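PDB 3RIQ: tailspike protein from Siphovirus 9NA, which probably recognises Salmonella lipopolysaccharide as the phage's receptor and cleaves its polysaccharide as an endorhamnosidase. Local coordinates for residues G287-R292 with Y301-L306; Y251-G256 with N283-S288; G257-N262 with V293-L298. One frame throughout, in Å; residues are numbered along the deposited sequence.

Contact 1: G287-R292 with Y301-L306; sequences GSPTER and YPWFQL
Trp303 and Arg292 each reach across to the other segment, one indole face set against Ser288-Thr290 with NE1 bonded to Gly287 O, and the guanidinium meeting the carbonyls of Tyr301 and Pro302. From its CB, 3.9 Å from Pro289 CG, the tryptophan side chain crosses the proline ring obliquely. CG touches Pro289 CG at 3.7 Å, and CD1 also has that carbon nearby. NE1 donates to Gly287 O at 2.9 Å; the bond is bent (134° at the hydrogen), with the nitrogen above the carbonyl plane and the oxygen tilted from the indole plane. CD2 and CE2 lie against Pro289 CA, which stands 3.6 Å from the centroid of the six-membered ring and 13° off its normal, a CH-pi contact over the face. CZ2 meets Ser288 O, CH2 lies against Thr290 N, and CZ3 meets Thr290 O at 3.2 Å. CE3 comes near Arg292 NH2.

The Arg292 chain is extended from CG to NE, and it grips Tyr301 O end-on with two nitrogens, NH1 at 2.9 Å in the carbonyl plane and NH2 at 3.0 Å from above it. NH2 adds a weak bond to Pro302 O, which also closes the type II turn Pro302-Gln305 by accepting from Gln305 N. Leu306 CD2 sits over the centre of one guanidinium face, 3.6 Å from Arg292 CZ. A salt bridge from NH2 to Asp285 gives the charge a carboxylate partner.

The contact thus joins two parts of one long loop of the beta-helix. Chemically, a buried cation is satisfied largely by main-chain oxygens lying in the guanidinium plane and one acid, with a methyl over its face restricting its rotation, whereas the indole relies on the CA-H of Pro289 over its face and one bent hydrogen bond.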
loop_
_atom_site.group_PDB
_atom_site.type_symbol
_atom_site.label_atom_id
_atom_site.label_comp_id
_atom_site.label_asym_id
_atom_site.label_seq_id
_atom_site.Cartn_x
_atom_site.Cartn_y
_atom_site.Cartn_z
ATOM N N GLY A 287 24.325 -20.790 3.337
ATOM C CA GLY A 287 25.383 -21.653 3.891
ATOM C C GLY A 287 26.759 -21.037 3.683
ATOM O O GLY A 287 26.881 -19.806 3.570
ATOM N N SER A 288 27.791 -21.882 3.605
ATOM C CA SER A 288 29.178 -21.413 3.502
ATOM C C SER A 288 29.539 -21.081 2.076
ATOM O O SER A 288 29.092 -21.770 1.157
ATOM C CB SER A 288 30.151 -22.492 4.009
ATOM O OG SER A 288 29.810 -22.892 5.329
ATOM N N PRO A 289 30.327 -20.009 1.868
ATOM C CA PRO A 289 30.693 -19.621 0.497
ATOM C C PRO A 289 31.408 -20.735 -0.285
ATOM O O PRO A 289 32.339 -21.369 0.234
ATOM C CB PRO A 289 31.627 -18.425 0.692
ATOM C CG PRO A 289 31.282 -17.870 2.055
ATOM C CD PRO A 289 30.761 -19.023 2.876
ATOM N N THR A 290 30.948 -20.957 -1.520
ATOM C CA THR A 290 31.534 -21.895 -2.455
ATOM C C THR A 290 31.448 -21.231 -3.828
ATOM O O THR A 290 30.456 -20.583 -4.138
ATOM C CB THR A 290 30.753 -23.224 -2.501
ATOM O OG1 THR A 290 30.346 -23.579 -1.169
ATOM C CG2 THR A 290 31.619 -24.327 -3.061
ATOM N N GLU A 291 32.469 -21.382 -4.655
ATOM C CA GLU A 291 32.444 -20.751 -5.976
ATOM C C GLU A 291 31.153 -21.079 -6.743
ATOM O O GLU A 291 30.627 -22.218 -6.699
ATOM C CB GLU A 291 33.674 -21.153 -6.795
ATOM C CG GLU A 291 33.763 -20.405 -8.091
ATOM C CD GLU A 291 33.986 -18.913 -7.882
ATOM O OE1 GLU A 291 35.156 -18.480 -7.898
ATOM O OE2 GLU A 291 32.997 -18.181 -7.672
ATOM N N ARG A 292 30.614 -20.058 -7.403
ATOM C CA ARG A 292 29.389 -20.226 -8.155
ATOM C C ARG A 292 29.693 -20.784 -9.537
ATOM O O ARG A 292 30.755 -20.508 -10.112
ATOM C CB ARG A 292 28.701 -18.875 -8.248
ATOM C CG ARG A 292 28.520 -18.215 -6.869
ATOM C CD ARG A 292 27.421 -17.117 -6.916
ATOM N NE ARG A 292 27.387 -16.282 -5.688
ATOM C CZ ARG A 292 28.198 -15.247 -5.427
ATOM N NH1 ARG A 292 29.129 -14.878 -6.317
ATOM N NH2 ARG A 292 28.051 -14.528 -4.284
ATOM N N TYR A 301 31.207 -10.798 -7.000
ATOM C CA TYR A 301 30.284 -10.404 -5.913
ATOM C C TYR A 301 30.454 -11.348 -4.752
ATOM O O TYR A 301 30.220 -12.543 -4.906
ATOM C CB TYR A 301 28.828 -10.475 -6.392
ATOM C CG TYR A 301 28.512 -9.404 -7.376
ATOM C CD1 TYR A 301 28.272 -8.101 -6.945
ATOM C CD2 TYR A 301 28.538 -9.654 -8.762
ATOM C CE1 TYR A 301 28.035 -7.088 -7.849
ATOM C CE2 TYR A 301 28.297 -8.645 -9.687
ATOM C CZ TYR A 301 28.033 -7.370 -9.213
ATOM O OH TYR A 301 27.784 -6.362 -10.103
ATOM N N PRO A 302 30.787 -10.809 -3.561
ATOM C CA PRO A 302 30.880 -11.650 -2.373
ATOM C C PRO A 302 29.604 -12.356 -2.032
ATOM O O PRO A 302 28.501 -11.975 -2.495
ATOM C CB PRO A 302 31.220 -10.663 -1.265
ATOM C CG PRO A 302 31.959 -9.540 -1.976
ATOM C CD PRO A 302 31.195 -9.413 -3.294
ATOM N N TRP A 303 29.743 -13.386 -1.193
ATOM C CA TRP A 303 28.576 -14.156 -0.728
ATOM C C TRP A 303 27.522 -13.201 -0.136
ATOM O O TRP A 303 27.859 -12.259 0.604
ATOM C CB TRP A 303 29.012 -15.134 0.344
ATOM C CG TRP A 303 28.254 -16.410 0.432
ATOM C CD1 TRP A 303 27.581 -16.908 1.539
ATOM C CD2 TRP A 303 28.117 -17.407 -0.599
ATOM N NE1 TRP A 303 27.037 -18.138 1.245
ATOM C CE2 TRP A 303 27.382 -18.492 -0.039
ATOM C CE3 TRP A 303 28.584 -17.504 -1.923
ATOM C CZ2 TRP A 303 27.066 -19.642 -0.775
ATOM C CZ3 TRP A 303 28.299 -18.673 -2.658
ATOM C CH2 TRP A 303 27.548 -19.731 -2.069
ATOM N N PHE A 304 26.266 -13.445 -0.492
ATOM C CA PHE A 304 25.077 -12.694 -0.044
ATOM C C PHE A 304 24.925 -11.365 -0.759
ATOM O O PHE A 304 24.000 -10.621 -0.460
ATOM C CB PHE A 304 24.985 -12.476 1.487
ATOM C CG PHE A 304 25.052 -13.740 2.300
ATOM C CD1 PHE A 304 24.184 -14.808 2.044
ATOM C CD2 PHE A 304 25.979 -13.854 3.353
ATOM C CE1 PHE A 304 24.222 -15.961 2.830
ATOM C CE2 PHE A 304 26.043 -15.025 4.169
ATOM C CZ PHE A 304 25.163 -16.082 3.905
ATOM N N GLN A 305 25.812 -11.057 -1.707
ATOM C CA GLN A 305 25.806 -9.711 -2.328
ATOM C C GLN A 305 25.621 -9.716 -3.853
ATOM O O GLN A 305 26.032 -8.777 -4.553
ATOM C CB GLN A 305 27.072 -8.941 -1.916
ATOM C CG GLN A 305 27.205 -8.822 -0.411
ATOM C CD GLN A 305 28.365 -7.967 0.043
ATOM O OE1 GLN A 305 29.212 -7.540 -0.750
ATOM N NE2 GLN A 305 28.425 -7.731 1.355
ATOM N N LEU A 306 24.984 -10.760 -4.386
ATOM C CA LEU A 306 24.723 -10.764 -5.830
ATOM C C LEU A 306 23.778 -9.628 -6.195
ATOM O O LEU A 306 22.874 -9.312 -5.405
ATOM C CB LEU A 306 24.101 -12.111 -6.262
ATOM C CG LEU A 306 25.076 -13.299 -6.236
ATOM C CD1 LEU A 306 24.345 -14.658 -6.275
ATOM C CD2 LEU A 306 26.091 -13.155 -7.403
#

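Contact 2: Y251-G256 with N283-S288; sequences YQNEIG and NADTGS
Asn253 and Gln252 meet Asn283-Thr286 in a mainly polar contact between loop segments that follow the neighbouring parallel strands 249-250 and 281-282. Asn253 N donates to Ala284 O at 3.1 Å, and the Asn253 amide then reads the main chain of Thr286 twice: OD1 accepts from Thr286 N at 3.0 Å, and ND2 donates to Thr286 O at 2.8 Å. The second bond is fairly straight, 166° at the hydrogen, with the acceptor close to the amide plane. The two hydrogen bonds, one accepted and one donated, fix which end of the amide is oxygen.

Strands 249-250 and 281-282 pair in parallel, and the stacked turns of the right-handed beta-helix bring the loops that leave them side by side; these loops meet through side chains and one backbone bond. Beside Asn253, Gln252 bends at chi2 (108°). The main partner of its NE2 is Asp281 OD2, and a longer second bond runs to Asn283 O at 3.3 Å, from above the carbonyl plane. Gln252 CB packs on Thr286 CG2 at 3.6 Å, the two side chains crossing at about a right angle. One water donates to both Tyr251 O, at 2.8 Å, and Asn283 O.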
loop_
_atom_site.group_PDB
_atom_site.type_symbol
_atom_site.label_atom_id
_atom_site.label_comp_id
_atom_site.label_asym_id
_atom_site.label_seq_id
_atom_site.Cartn_x
_atom_site.Cartn_y
_atom_site.Cartn_z
ATOM N N TYR A 251 15.378 -20.260 -5.315
ATOM C CA TYR A 251 16.366 -21.270 -4.913
ATOM C C TYR A 251 17.755 -20.632 -4.737
ATOM O O TYR A 251 18.120 -19.669 -5.402
ATOM C CB TYR A 251 16.399 -22.422 -5.962
ATOM C CG TYR A 251 16.853 -23.785 -5.418
ATOM C CD1 TYR A 251 15.934 -24.709 -4.950
ATOM C CD2 TYR A 251 18.194 -24.138 -5.408
ATOM C CE1 TYR A 251 16.352 -25.933 -4.445
ATOM C CE2 TYR A 251 18.615 -25.349 -4.913
ATOM C CZ TYR A 251 17.698 -26.242 -4.442
ATOM O OH TYR A 251 18.104 -27.485 -3.956
ATOM N N GLN A 252 18.533 -21.228 -3.834
ATOM C CA GLN A 252 19.918 -20.827 -3.565
ATOM C C GLN A 252 20.987 -21.798 -4.049
ATOM O O GLN A 252 20.771 -22.988 -4.122
ATOM C CB GLN A 252 20.109 -20.595 -2.066
ATOM C CG GLN A 252 19.236 -19.439 -1.500
ATOM C CD GLN A 252 18.107 -19.912 -0.637
ATOM O OE1 GLN A 252 18.301 -20.732 0.250
ATOM N NE2 GLN A 252 16.948 -19.398 -0.855
ATOM N N ASN A 253 22.158 -21.275 -4.344
ATOM C CA ASN A 253 23.327 -22.099 -4.664
ATOM C C ASN A 253 23.122 -22.944 -5.938
ATOM O O ASN A 253 22.565 -22.446 -6.871
ATOM C CB ASN A 253 23.769 -22.923 -3.447
ATOM C CG ASN A 253 24.144 -22.052 -2.227
ATOM O OD1 ASN A 253 23.992 -20.841 -2.222
ATOM N ND2 ASN A 253 24.634 -22.701 -1.187
ATOM N N GLU A 254 23.564 -24.193 -5.961
ATOM C CA GLU A 254 23.593 -25.020 -7.188
ATOM C C GLU A 254 22.630 -26.196 -7.070
ATOM O O GLU A 254 22.385 -26.677 -5.982
ATOM C CB GLU A 254 25.004 -25.589 -7.440
ATOM C CG GLU A 254 25.966 -24.677 -8.253
ATOM C CD GLU A 254 26.528 -23.519 -7.441
ATOM O OE1 GLU A 254 26.902 -23.722 -6.253
ATOM O OE2 GLU A 254 26.655 -22.422 -8.003
ATOM N N ILE A 255 22.130 -26.677 -8.214
ATOM C CA ILE A 255 21.481 -28.000 -8.319
ATOM C C ILE A 255 22.212 -28.749 -9.409
ATOM O O ILE A 255 22.411 -28.215 -10.522
ATOM C CB ILE A 255 19.993 -27.908 -8.719
ATOM C CG1 ILE A 255 19.203 -27.186 -7.643
ATOM C CG2 ILE A 255 19.426 -29.344 -8.918
ATOM C CD1 ILE A 255 17.770 -26.824 -8.069
ATOM N N GLY A 256 22.665 -29.971 -9.082
ATOM C CA GLY A 256 23.281 -30.839 -10.078
ATOM C C GLY A 256 24.558 -30.245 -10.661
ATOM O O GLY A 256 24.994 -30.642 -11.742
ATOM N N ASN A 283 16.244 -15.313 -1.227
ATOM C CA ASN A 283 17.696 -15.365 -1.114
ATOM C C ASN A 283 18.319 -16.076 -2.308
ATOM O O ASN A 283 17.686 -16.959 -2.924
ATOM C CB ASN A 283 18.091 -16.117 0.169
ATOM C CG ASN A 283 17.860 -15.281 1.425
ATOM O OD1 ASN A 283 18.807 -14.690 1.976
ATOM N ND2 ASN A 283 16.608 -15.210 1.879
ATOM N N ALA A 284 19.577 -15.752 -2.599
ATOM C CA ALA A 284 20.314 -16.393 -3.706
ATOM C C ALA A 284 21.512 -17.215 -3.210
ATOM O O ALA A 284 21.797 -18.249 -3.799
ATOM C CB ALA A 284 20.769 -15.339 -4.719
ATOM N N ASP A 285 22.196 -16.763 -2.150
ATOM C CA ASP A 285 23.281 -17.538 -1.533
ATOM C C ASP A 285 22.833 -18.071 -0.175
ATOM O O ASP A 285 22.091 -17.381 0.564
ATOM C CB ASP A 285 24.520 -16.654 -1.324
ATOM C CG ASP A 285 25.221 -16.284 -2.609
ATOM O OD1 ASP A 285 25.243 -17.109 -3.558
ATOM O OD2 ASP A 285 25.728 -15.136 -2.683
ATOM N N THR A 286 23.317 -19.252 0.208
ATOM C CA THR A 286 23.009 -19.786 1.531
ATOM C C THR A 286 24.163 -20.671 2.015
ATOM O O THR A 286 24.925 -21.199 1.198
ATOM C CB THR A 286 21.676 -20.574 1.551
ATOM O OG1 THR A 286 21.290 -20.823 2.900
ATOM C CG2 THR A 286 21.777 -21.916 0.827
ATOM N N GLY A 287 24.325 -20.790 3.337
ATOM C CA GLY A 287 25.383 -21.653 3.891
ATOM C C GLY A 287 26.759 -21.037 3.683
ATOM O O GLY A 287 26.881 -19.806 3.570
ATOM N N SER A 288 27.791 -21.882 3.605
ATOM C CA SER A 288 29.178 -21.413 3.502
ATOM C C SER A 288 29.539 -21.081 2.076
ATOM O O SER A 288 29.092 -21.770 1.157
ATOM C CB SER A 288 30.151 -22.492 4.009
ATOM O OG SER A 288 29.810 -22.892 5.329
HETATM O O HOH W 1 17.939 -16.929 -6.093
#

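Contact 3: G257-N262 with V293-L298; sequences GRSARN and VDDYTL
Ser259 and Asp295 form the shortest link, Ser259 OG donating to Asp295 OD2 at 2.6 Å on the anti lone pair of that oxygen. Its position anti to the backbone N (chi1 179°) turns OG toward Asp295. Directly beside it, Ser259 N donates to Val293 O at 2.9 Å. One residue earlier, Arg258 makes a salt bridge, NE to Asp294 OD2 at 2.8 Å, on the anti side but 25° out of the carboxylate plane; guanidinium and carboxylate planes are only 15° apart, and NH2 adds a weak bond to the same oxygen. Val293 CG1 comes within 3.2 Å of Gly257 O.

In the second shell, Arg261 NH1 donates to Ser259 OG at 3.0 Å, the oxygen lying near the guanidinium plane. Arg261 is itself tied to Asp285 and Glu254 by salt bridges. The other carboxylate oxygen, Asp295 OD1, accepts from Tyr296 N at 2.8 Å and is bonded to Tyr263. Arg224 bonds both Asp294 O and Ser259 O, spanning the two segments.

The contact therefore fastens the hairpin strand 258-259 to the long loop after strand 281-282. Ser259 OG relays between a cation and an anion, an arrangement that would be expected to polarise its hydroxyl toward Asp295.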
loop_
_atom_site.group_PDB
_atom_site.type_symbol
_atom_site.label_atom_id
_atom_site.label_comp_id
_atom_site.label_asym_id
_atom_site.label_seq_id
_atom_site.Cartn_x
_atom_site.Cartn_y
_atom_site.Cartn_z
ATOM N N GLY A 257 25.138 -29.272 -9.961
ATOM C CA GLY A 257 26.336 -28.605 -10.437
ATOM C C GLY A 257 26.214 -27.293 -11.189
ATOM O O GLY A 257 27.220 -26.763 -11.663
ATOM N N ARG A 258 25.002 -26.756 -11.312
ATOM C CA ARG A 258 24.830 -25.425 -11.952
ATOM C C ARG A 258 24.059 -24.491 -11.041
ATOM O O ARG A 258 23.101 -24.917 -10.366
ATOM C CB ARG A 258 24.106 -25.545 -13.300
ATOM C CG ARG A 258 23.886 -24.180 -13.991
ATOM C CD ARG A 258 23.402 -24.246 -15.409
ATOM N NE ARG A 258 24.477 -24.715 -16.260
ATOM C CZ ARG A 258 24.462 -25.863 -16.945
ATOM N NH1 ARG A 258 23.397 -26.655 -16.919
ATOM N NH2 ARG A 258 25.523 -26.217 -17.661
ATOM N N SER A 259 24.441 -23.219 -11.035
ATOM C CA SER A 259 23.712 -22.235 -10.223
ATOM C C SER A 259 22.206 -22.250 -10.515
ATOM O O SER A 259 21.791 -22.178 -11.688
ATOM C CB SER A 259 24.250 -20.812 -10.470
ATOM O OG SER A 259 23.494 -19.886 -9.687
ATOM N N ALA A 260 21.413 -22.331 -9.447
ATOM C CA ALA A 260 19.964 -22.387 -9.506
ATOM C C ALA A 260 19.338 -21.067 -9.046
ATOM O O ALA A 260 18.144 -20.991 -8.737
ATOM C CB ALA A 260 19.480 -23.538 -8.586
ATOM N N ARG A 261 20.171 -20.042 -8.944
ATOM C CA ARG A 261 19.787 -18.733 -8.407
ATOM C C ARG A 261 18.873 -17.972 -9.367
ATOM O O ARG A 261 18.531 -18.463 -10.440
ATOM C CB ARG A 261 21.048 -17.937 -8.100
ATOM C CG ARG A 261 21.906 -18.599 -6.997
ATOM C CD ARG A 261 23.222 -17.848 -6.886
ATOM N NE ARG A 261 24.120 -18.345 -5.830
ATOM C CZ ARG A 261 25.020 -19.317 -5.981
ATOM N NH1 ARG A 261 25.146 -19.962 -7.149
ATOM N NH2 ARG A 261 25.812 -19.642 -4.960
ATOM N N ASN A 262 18.457 -16.769 -8.973
ATOM C CA ASN A 262 17.421 -16.022 -9.691
ATOM C C ASN A 262 17.632 -14.530 -9.598
ATOM O O ASN A 262 18.148 -14.054 -8.591
ATOM C CB ASN A 262 16.025 -16.366 -9.139
ATOM C CG ASN A 262 15.755 -17.848 -9.164
ATOM O OD1 ASN A 262 15.208 -18.366 -10.149
ATOM N ND2 ASN A 262 16.140 -18.559 -8.078
ATOM N N VAL A 293 28.772 -21.594 -10.046
ATOM C CA VAL A 293 28.954 -22.208 -11.348
ATOM C C VAL A 293 27.923 -21.648 -12.328
ATOM O O VAL A 293 26.713 -21.763 -12.103
ATOM C CB VAL A 293 28.819 -23.755 -11.262
ATOM C CG1 VAL A 293 29.120 -24.354 -12.606
ATOM C CG2 VAL A 293 29.788 -24.333 -10.213
ATOM N N ASP A 294 28.409 -21.070 -13.431
ATOM C CA ASP A 294 27.570 -20.439 -14.473
ATOM C C ASP A 294 26.736 -19.293 -13.827
ATOM O O ASP A 294 25.512 -19.167 -14.000
ATOM C CB ASP A 294 26.685 -21.469 -15.201
ATOM C CG ASP A 294 27.491 -22.516 -15.951
ATOM O OD1 ASP A 294 28.593 -22.195 -16.472
ATOM O OD2 ASP A 294 27.022 -23.665 -16.019
ATOM N N ASP A 295 27.437 -18.472 -13.044
ATOM C CA ASP A 295 26.859 -17.322 -12.375
ATOM C C ASP A 295 28.046 -16.417 -12.052
ATOM O O ASP A 295 29.224 -16.766 -12.319
ATOM C CB ASP A 295 26.108 -17.751 -11.093
ATOM C CG ASP A 295 24.935 -16.845 -10.754
ATOM O OD1 ASP A 295 25.039 -15.627 -10.961
ATOM O OD2 ASP A 295 23.900 -17.371 -10.254
ATOM N N TYR A 296 27.783 -15.268 -11.438
ATOM C CA TYR A 296 28.892 -14.408 -11.020
ATOM C C TYR A 296 29.824 -15.107 -10.028
ATOM O O TYR A 296 29.369 -15.836 -9.131
ATOM C CB TYR A 296 28.377 -13.138 -10.341
ATOM C CG TYR A 296 27.626 -12.181 -11.243
ATOM C CD1 TYR A 296 28.300 -11.393 -12.186
ATOM C CD2 TYR A 296 26.246 -12.062 -11.159
ATOM C CE1 TYR A 296 27.631 -10.498 -13.008
ATOM C CE2 TYR A 296 25.557 -11.162 -11.987
ATOM C CZ TYR A 296 26.258 -10.394 -12.913
ATOM O OH TYR A 296 25.585 -9.514 -13.749
ATOM N N THR A 297 31.129 -14.880 -10.191
ATOM C CA THR A 297 32.117 -15.464 -9.282
ATOM C C THR A 297 32.111 -14.777 -7.900
ATOM O O THR A 297 31.603 -13.647 -7.759
ATOM C CB THR A 297 33.537 -15.377 -9.860
ATOM O OG1 THR A 297 33.921 -14.009 -9.947
ATOM C CG2 THR A 297 33.593 -16.006 -11.250
ATOM N N LEU A 298 32.719 -15.438 -6.909
ATOM C CA LEU A 298 32.928 -14.822 -5.601
ATOM C C LEU A 298 33.737 -13.524 -5.711
ATOM O O LEU A 298 33.493 -12.549 -4.984
ATOM C CB LEU A 298 33.620 -15.794 -4.644
ATOM C CG LEU A 298 32.831 -17.049 -4.280
ATOM C CD1 LEU A 298 33.713 -17.999 -3.451
ATOM C CD2 LEU A 298 31.526 -16.719 -3.555
#

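In the fold
The three contacts cluster on one flank of the beta-helix, with centres 8 to 9 Å apart. Along the chain, the hairpin of strands 254-255 and 258-259 supplies 251-256 to contact 2 and 257-262 to contact 3; the long loop between strands 281-282 and 311-318 supplies all the remaining segments. Contact 2 leads directly into contact 1, which shares Gly287 and Ser288 with it, while the segments of contact 3 alternate with those of both others. Asp285 joins all three, bonded to Arg261 of contact 3 and to Arg292 and Phe304 of contact 1. An irregular loop without helix or strand is thus tied back to the hairpin and to itself through salt bridges around Asp285 together with neutral hydrogen bonds and packing.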